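Local coordinates for protein CurF (Lyngbya majuscula, PDB 2Q35) that catalyses decarboxylation in polyketide chain beta-branching, as the crotonase-family ECH2 domain of CurF, at the interface of chains A and B. Numbering follows the deposited sequence. Chains: chain A/B, CurF.

Contacts 1 and 2 are neighbouring patches of one interface, the centres of their C-alpha atoms about 13 Å apart. Chain A supplies both from a single element, helix 148-157: its first turn enters contact 2 and its later turns enter contact 1. Chain B answers with different pieces, the long helix 197-230 and two loop residues in contact 1, and the end of helix 138-146 with the 172-173 loop in contact 2. The copies do not meet by an exact two-fold. With three copies in the deposited assembly, this suits the trimer typical of crotonases, in which this helix could provide part of the docking surface between neighbouring subunits.

Contact 1: the interface of chains A and B. Residues chain A 152, 156; chain B 92, 113, 200, 203-204, 207.
A:Tyr156 lays its ring against helix 197-230 of chain B and carries the tightly packed half of this contact, with 93 Å² of its surface hidden. The methyl CD2 of B:Leu203 sits over the centre of one ring face, 3.8 Å above the plane, in a CH-pi contact. On that same side, but displaced towards the rim, B:Leu207 CD1 comes to 3.5 Å from A:Tyr156 CE2. B:Pro92 comes at the rim from the opposite side, its CG lying 3.7 Å from A:Tyr156 CE1, while B:Leu200 CD2 meets the ring at its edge. The ring is thus packed on one face by a leucine methyl and round its rim by B:Leu207, B:Pro92 and B:Leu200, which should limit its rotation.

The polar side is looser and relies on solvent. Beyond the ring, the phenol OH of A:Tyr156 holds water 1 at 2.7 Å, and that water in turn contacts the carboxylate OD1 of B:Asp113 at 2.8 Å. The other carboxylate oxygen, OD2, uses its syn lone pair for the salt bridge from B:Lys204 NZ, at 2.8 Å. The extended lysine chain, CG anti to the backbone N (chi1 176°), carries NZ to OD2; this salt bridge within chain B is likely to steady the carboxylate while OD1 faces the water. A:Gln152, bent at chi2 (93°), adds a weak hydrogen bond from its amide NE2 to the backbone O of B:Asp113, 3.3 Å long and far from straight.

In the fold, A:Gln152 and A:Tyr156 lie one turn apart on helix 148-157, facing the early turns of helix 197-230 and the loop residues B:Pro92 and B:Asp113.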
loop_
_atom_site.group_PDB
_atom_site.type_symbol
_atom_site.label_atom_id
_atom_site.label_comp_id
_atom_site.label_asym_id
_atom_site.label_seq_id
_atom_site.Cartn_x
_atom_site.Cartn_y
_atom_site.Cartn_z
ATOM N N GLN A 152 -6.578 8.276 -5.826
ATOM C CA GLN A 152 -6.410 9.700 -6.181
ATOM C C GLN A 152 -6.986 10.006 -7.570
ATOM O O GLN A 152 -7.792 10.925 -7.767
ATOM C CB GLN A 152 -4.910 10.018 -6.194
ATOM C CG GLN A 152 -4.552 11.455 -6.143
ATOM C CD GLN A 152 -4.328 11.948 -4.732
ATOM O OE1 GLN A 152 -4.837 11.379 -3.767
ATOM N NE2 GLN A 152 -3.567 13.007 -4.609
ATOM N N TYR A 156 -10.407 12.246 -8.164
ATOM C CA TYR A 156 -10.306 13.561 -8.809
ATOM C C TYR A 156 -10.994 13.676 -10.156
ATOM O O TYR A 156 -11.588 14.725 -10.446
ATOM C CB TYR A 156 -8.852 13.979 -8.998
ATOM C CG TYR A 156 -8.202 14.717 -7.852
ATOM C CD1 TYR A 156 -8.336 16.106 -7.732
ATOM C CD2 TYR A 156 -7.403 14.046 -6.932
ATOM C CE1 TYR A 156 -7.694 16.825 -6.684
ATOM C CE2 TYR A 156 -6.750 14.743 -5.899
ATOM C CZ TYR A 156 -6.901 16.129 -5.786
ATOM O OH TYR A 156 -6.274 16.843 -4.795
ATOM N N PRO B 92 -4.481 21.179 -7.192
ATOM C CA PRO B 92 -3.683 19.982 -7.519
ATOM C C PRO B 92 -2.463 20.268 -8.401
ATOM O O PRO B 92 -2.511 21.123 -9.307
ATOM C CB PRO B 92 -4.656 19.095 -8.316
ATOM C CG PRO B 92 -5.967 19.731 -8.274
ATOM C CD PRO B 92 -5.898 21.061 -7.575
ATOM N N ASP B 113 0.633 15.990 -6.162
ATOM C CA ASP B 113 -0.521 15.124 -6.005
ATOM C C ASP B 113 -0.516 13.964 -6.979
ATOM O O ASP B 113 -0.995 12.867 -6.661
ATOM C CB ASP B 113 -1.788 15.946 -6.143
ATOM C CG ASP B 113 -1.796 17.109 -5.173
ATOM O OD1 ASP B 113 -1.972 16.886 -3.943
ATOM O OD2 ASP B 113 -1.535 18.239 -5.616
ATOM N N LEU B 200 -12.212 21.160 -6.299
ATOM C CA LEU B 200 -10.806 20.702 -6.361
ATOM C C LEU B 200 -10.039 21.087 -5.091
ATOM O O LEU B 200 -9.317 20.261 -4.518
ATOM C CB LEU B 200 -10.108 21.245 -7.597
ATOM C CG LEU B 200 -10.607 20.655 -8.927
ATOM C CD1 LEU B 200 -9.989 21.492 -10.074
ATOM C CD2 LEU B 200 -10.239 19.205 -9.040
ATOM N N LEU B 203 -11.398 19.065 -2.053
ATOM C CA LEU B 203 -10.989 17.679 -2.118
ATOM C C LEU B 203 -9.519 17.537 -1.765
ATOM O O LEU B 203 -9.155 16.647 -1.006
ATOM C CB LEU B 203 -11.245 17.120 -3.542
ATOM C CG LEU B 203 -10.873 15.646 -3.709
ATOM C CD1 LEU B 203 -11.689 14.756 -2.788
ATOM C CD2 LEU B 203 -11.076 15.224 -5.214
ATOM N N LYS B 204 -8.671 18.386 -2.350
ATOM C CA LYS B 204 -7.226 18.281 -2.118
ATOM C C LYS B 204 -6.916 18.465 -0.642
ATOM O O LYS B 204 -6.081 17.726 -0.073
ATOM C CB LYS B 204 -6.448 19.309 -2.962
ATOM C CG LYS B 204 -4.970 19.263 -2.650
ATOM C CD LYS B 204 -4.147 20.153 -3.529
ATOM C CE LYS B 204 -2.745 20.292 -2.959
ATOM N NZ LYS B 204 -1.753 20.560 -4.032
ATOM N N LEU B 207 -7.937 15.154 1.093
ATOM C CA LEU B 207 -7.038 14.047 0.771
ATOM C C LEU B 207 -5.633 14.202 1.367
ATOM O O LEU B 207 -4.960 13.203 1.648
ATOM C CB LEU B 207 -6.921 13.866 -0.749
ATOM C CG LEU B 207 -8.206 13.423 -1.442
ATOM C CD1 LEU B 207 -8.052 13.443 -2.958
ATOM C CD2 LEU B 207 -8.595 12.025 -0.991
HETATM O O HOH W 1 -4.341 15.474 -3.446
#

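Contact 2: the interface of chains A and B. Residues chain A 148-149; chain B 144-145, 172-173.
A:Glu149, with 84 Å² hidden by chain B, stacks its carboxylate on the ring of B:Phe173, the two planes 14° apart. The overlap falls on one side of the ring rather than its centre: CD of A:Glu149 is 3.4 Å from B:Phe173 CE1, and the methylene CG rests above the same carbon. A bend at chi2 (71°) folds the chain and sets the acid nearly parallel to the ring, offset past its CE1-CZ edge.

Its oxygen OE1 points to the backbone O of B:Lys145, 2.9 Å away. Both are acceptors if the acid is ionised, so the pair would be a hydrogen bond only with a proton on the carboxyl, which the model does not show. The carbonyl, near the C-terminal end of helix 138-146, would tend to favour that proton; the ammonium NZ of B:Lys145, 5.7 Å from OE2, would oppose it.

A:Ser148 comes next, with 35 Å² hidden. A chi1 of 60° turns OG of A:Ser148 towards chain B, where it makes a weak hydrogen bond, 3.4 Å long, to B:Glu144 O.

An alanine in place of A:Glu149 would probably leave the CE1-CZ side of the B:Phe173 ring without its stacked carboxylate and open a gap beside B:Lys145 O.

Here the start of helix 148-157 is seated against the end of helix 138-146 and the 172-173 loop of the neighbour, which likely helps to hold the subunits together.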
loop_
_atom_site.group_PDB
_atom_site.type_symbol
_atom_site.label_atom_id
_atom_site.label_comp_id
_atom_site.label_asym_id
_atom_site.label_seq_id
_atom_site.Cartn_x
_atom_site.Cartn_y
_atom_site.Cartn_z
ATOM N N SER A 148 -3.332 4.275 -2.798
ATOM C CA SER A 148 -3.486 5.739 -2.798
ATOM C C SER A 148 -3.516 6.389 -4.195
ATOM O O SER A 148 -4.236 7.376 -4.397
ATOM C CB SER A 148 -2.450 6.417 -1.872
ATOM O OG SER A 148 -1.112 6.129 -2.269
ATOM N N GLU A 149 -2.785 5.827 -5.159
ATOM C CA GLU A 149 -2.707 6.436 -6.498
ATOM C C GLU A 149 -3.884 6.216 -7.431
ATOM O O GLU A 149 -4.338 7.169 -8.066
ATOM C CB GLU A 149 -1.421 6.057 -7.210
ATOM C CG GLU A 149 -0.425 7.175 -7.192
ATOM C CD GLU A 149 0.165 7.414 -5.814
ATOM O OE1 GLU A 149 1.059 6.613 -5.437
ATOM O OE2 GLU A 149 -0.241 8.410 -5.147
ATOM N N GLU B 144 4.532 6.293 1.486
ATOM C CA GLU B 144 3.155 6.595 1.110
ATOM C C GLU B 144 2.944 6.444 -0.387
ATOM O O GLU B 144 1.957 5.849 -0.809
ATOM C CB GLU B 144 2.733 7.992 1.597
ATOM C CG GLU B 144 1.358 8.465 1.089
ATOM C CD GLU B 144 0.176 7.831 1.826
ATOM O OE1 GLU B 144 0.385 7.003 2.749
ATOM O OE2 GLU B 144 -0.982 8.169 1.467
ATOM N N LYS B 145 3.889 6.921 -1.178
ATOM C CA LYS B 145 3.634 7.078 -2.606
ATOM C C LYS B 145 4.231 6.028 -3.521
ATOM O O LYS B 145 3.613 5.698 -4.541
ATOM C CB LYS B 145 4.014 8.469 -3.058
ATOM C CG LYS B 145 3.352 9.524 -2.187
ATOM C CD LYS B 145 3.160 10.776 -2.953
ATOM C CE LYS B 145 2.514 11.826 -2.068
ATOM N NZ LYS B 145 2.199 12.995 -2.921
ATOM N N PRO B 172 3.678 2.519 -8.359
ATOM C CA PRO B 172 2.295 2.920 -8.616
ATOM C C PRO B 172 2.144 4.306 -9.232
ATOM O O PRO B 172 1.323 5.093 -8.754
ATOM C CB PRO B 172 1.662 2.894 -7.226
ATOM C CG PRO B 172 2.799 3.101 -6.268
ATOM C CD PRO B 172 4.092 2.766 -6.962
ATOM N N PHE B 173 2.953 4.627 -10.233
ATOM C CA PHE B 173 2.783 5.868 -10.997
ATOM C C PHE B 173 2.993 5.538 -12.456
ATOM O O PHE B 173 3.654 4.545 -12.755
ATOM C CB PHE B 173 3.821 6.915 -10.602
ATOM C CG PHE B 173 3.563 7.559 -9.268
ATOM C CD1 PHE B 173 2.519 8.454 -9.118
ATOM C CD2 PHE B 173 4.377 7.287 -8.187
ATOM C CE1 PHE B 173 2.276 9.078 -7.903
ATOM C CE2 PHE B 173 4.149 7.909 -6.958
ATOM C CZ PHE B 173 3.101 8.811 -6.827
#